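Local coordinates for succinylglutamate desuccinylase (Chromobacterium violaceum, PDB 1YW4) that hydrolyses N-succinyl-L-glutamate to succinate and L-glutamate with the help of one zinc ion per subunit, the last step of arginine breakdown by the AST pathway, at the zinc ion site. Residues are numbered along the deposited sequence; one frame, centred on the assembly and turned at random.

The zinc ion site. Residues 56, 59, 99, 104, 147, 149-150, 214. With ZN (zinc ion), chain B.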
ATOM      1  N   HIS A  56     -25.337  15.871   8.502  1.00  8.66           N
ATOM      2  CA  HIS A  56     -26.432  14.936   8.276  1.00 11.99           C
ATOM      3  C   HIS A  56     -27.311  15.151   9.517  1.00 11.19           C
ATOM      4  O   HIS A  56     -26.859  14.980  10.650  1.00 11.05           O
ATOM      5  CB  HIS A  56     -25.895  13.502   8.169  1.00 11.50           C
ATOM      6  CG  HIS A  56     -25.153  13.251   6.893  1.00 13.11           C
ATOM      7  ND1 HIS A  56     -23.982  12.528   6.839  1.00 14.66           N
ATOM      8  CD2 HIS A  56     -25.384  13.686   5.633  1.00 14.00           C
ATOM      9  CE1 HIS A  56     -23.518  12.535   5.603  1.00 14.45           C
ATOM     10  NE2 HIS A  56     -24.351  13.233   4.850  1.00 17.08           N
ATOM     11  N   GLU A  59     -27.750  12.518  12.586  1.00 13.24           N
ATOM     12  CA  GLU A  59     -26.590  12.108  13.394  1.00 12.92           C
ATOM     13  C   GLU A  59     -26.457  13.125  14.527  1.00 11.86           C
ATOM     14  O   GLU A  59     -25.597  14.003  14.506  1.00 12.47           O
ATOM     15  CB  GLU A  59     -25.347  12.070  12.498  1.00 11.06           C
ATOM     16  CG  GLU A  59     -25.690  11.498  11.119  1.00 13.77           C
ATOM     17  CD  GLU A  59     -24.511  11.329  10.184  1.00 13.31           C
ATOM     18  OE1 GLU A  59     -23.453  11.956  10.419  1.00 11.31           O
ATOM     19  OE2 GLU A  59     -24.659  10.571   9.193  1.00 14.97           O
ATOM     20  N   ARG A  99     -31.425  12.728   7.256  1.00 15.01           N
ATOM     21  CA  ARG A  99     -30.053  12.821   6.776  1.00 16.92           C
ATOM     22  C   ARG A  99     -29.910  14.070   5.905  1.00 17.03           C
ATOM     23  O   ARG A  99     -28.940  14.825   6.031  1.00 12.60           O
ATOM     24  CB  ARG A  99     -29.694  11.569   5.976  1.00 17.69           C
ATOM     25  CG  ARG A  99     -28.238  11.474   5.554  1.00 22.75           C
ATOM     26  CD  ARG A  99     -27.997  10.205   4.746  1.00 22.77           C
ATOM     27  NE  ARG A  99     -26.639  10.125   4.220  1.00 25.76           N
ATOM     28  CZ  ARG A  99     -25.584   9.734   4.927  1.00 23.83           C
ATOM     29  NH1 ARG A  99     -25.722   9.384   6.197  1.00 26.51           N
ATOM     30  NH2 ARG A  99     -24.390   9.689   4.357  1.00 27.25           N
ATOM     31  N   ASP A 104     -27.544  15.047  -0.332  1.00 17.42           N
ATOM     32  CA  ASP A 104     -26.560  14.831   0.730  1.00 17.43           C
ATOM     33  C   ASP A 104     -25.582  16.011   0.745  1.00 17.56           C
ATOM     34  O   ASP A 104     -24.788  16.181  -0.186  1.00 16.04           O
ATOM     35  CB  ASP A 104     -25.795  13.522   0.466  1.00 17.98           C
ATOM     36  CG  ASP A 104     -24.858  13.135   1.607  1.00 19.62           C
ATOM     37  OD1 ASP A 104     -24.281  14.033   2.254  1.00 18.70           O
ATOM     38  OD2 ASP A 104     -24.680  11.920   1.840  1.00 20.09           O
ATOM     39  N   ASP A 147     -15.032  17.256  11.506  1.00 10.33           N
ATOM     40  CA  ASP A 147     -16.397  17.175  11.035  1.00 11.53           C
ATOM     41  C   ASP A 147     -16.906  15.895  11.704  1.00 10.33           C
ATOM     42  O   ASP A 147     -16.472  14.791  11.379  1.00 12.96           O
ATOM     43  CB  ASP A 147     -16.419  17.081   9.509  1.00 10.71           C
ATOM     44  CG  ASP A 147     -17.821  17.086   8.957  1.00 13.34           C
ATOM     45  OD1 ASP A 147     -18.698  17.698   9.616  1.00 11.59           O
ATOM     46  OD2 ASP A 147     -18.039  16.489   7.879  1.00 10.59           O
ATOM     47  N   HIS A 149     -19.526  12.978  12.773  1.00  9.00           N
ATOM     48  CA  HIS A 149     -20.606  12.175  12.218  1.00 11.76           C
ATOM     49  C   HIS A 149     -20.891  10.919  13.043  1.00 11.81           C
ATOM     50  O   HIS A 149     -20.098  10.529  13.904  1.00 11.64           O
ATOM     51  CB  HIS A 149     -20.232  11.713  10.797  1.00 10.48           C
ATOM     52  CG  HIS A 149     -20.109  12.823   9.798  1.00 11.59           C
ATOM     53  ND1 HIS A 149     -21.010  13.001   8.771  1.00 13.22           N
ATOM     54  CD2 HIS A 149     -19.176  13.793   9.649  1.00 10.69           C
ATOM     55  CE1 HIS A 149     -20.639  14.030   8.031  1.00 12.25           C
ATOM     56  NE2 HIS A 149     -19.528  14.529   8.543  1.00 14.27           N
ATOM     57  N   THR A 150     -22.044  10.310  12.791  1.00 13.98           N
ATOM     58  CA  THR A 150     -22.418   9.027  13.390  1.00 14.68           C
ATOM     59  C   THR A 150     -23.069   8.307  12.209  1.00 16.60           C
ATOM     60  O   THR A 150     -23.281   8.915  11.157  1.00 16.59           O
ATOM     61  CB  THR A 150     -23.389   9.126  14.616  1.00 14.77           C
ATOM     62  OG1 THR A 150     -24.468  10.023  14.338  1.00 13.38           O
ATOM     63  CG2 THR A 150     -22.626   9.578  15.870  1.00 14.04           C
ATOM     64  N   GLU A 214     -16.217   9.510  12.420  1.00 16.30           N
ATOM     65  CA  GLU A 214     -17.394   8.654  12.574  1.00 15.57           C
ATOM     66  C   GLU A 214     -17.262   8.181  14.013  1.00 14.78           C
ATOM     67  O   GLU A 214     -16.480   7.279  14.302  1.00 16.42           O
ATOM     68  CB  GLU A 214     -17.322   7.468  11.609  1.00 17.40           C
ATOM     69  CG  GLU A 214     -17.592   7.814  10.151  1.00 19.65           C
ATOM     70  CD  GLU A 214     -19.038   8.227   9.907  1.00 22.63           C
ATOM     71  OE1 GLU A 214     -19.929   7.718  10.612  1.00 22.70           O
ATOM     72  OE2 GLU A 214     -19.282   9.046   9.001  1.00 22.25           O
TER
HETATM   73 ZN    ZN B 501     -22.634  11.390   8.323  1.00 28.91          ZN
HETATM   74  O   HOH W   1     -22.029   9.178   8.735  1.00 15.54           O
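The HxxE...H zinc site of the AspA/AstE family, related to the M14 carboxypeptidases, illustrates how a catalytic metal is held by a first shell that a second shell keeps in place. His56 and Glu59 come from the loop after strand 48-53, and His149 from strand 143-151. Both histidines use the delta nitrogen, with His56 ND1 and His149 ND1 each 2.3 Å from ZN; in both, CG lies beside the backbone N, anti to the carbonyl carbon. Glu59 reaches in with its chain extended beyond CG (chi2 -176°) and chelates the metal in bidentate fashion through both carboxylate oxygens, OE1 at 2.3 Å and OE2 at 2.4 Å from ZN. Water 1 adds a further ligand, and the geometry lies between square pyramidal and trigonal bipyramidal.

Each imidazole turns its far nitrogen to an aspartate. His56 NE2 donates to Asp104 OD1 over 2.7 Å, nearly straight at 166°, and His149 NE2 donates to Asp147 OD2 over 2.5 Å. Both acceptors lie in the ring planes, yet both carboxylates are met from above their own planes. Such pairs fix the rotation of the rings and probably make ND1 a stronger donor to the metal. Arg99 lays its guanidinium over one face of His56, with CZ above the ring centre; its NH1 forms a long salt bridge to Glu59 OE2 and its NH2 another to Asp104 OD2, tying two parts of the shell together.

On the side of the metal facing Glu214, the probable catalytic residue from strand 209-215, water 1 lies 2.8 Å from Glu214 OE2 and 2.7 Å from the backbone carbonyl Thr150 O. The Glu214 chain bends at chi2 (-68°) to bring its carboxylate there. Held between metal, carboxylate and carbonyl, this water is well placed to be the nucleophile that Glu214 would activate as general base.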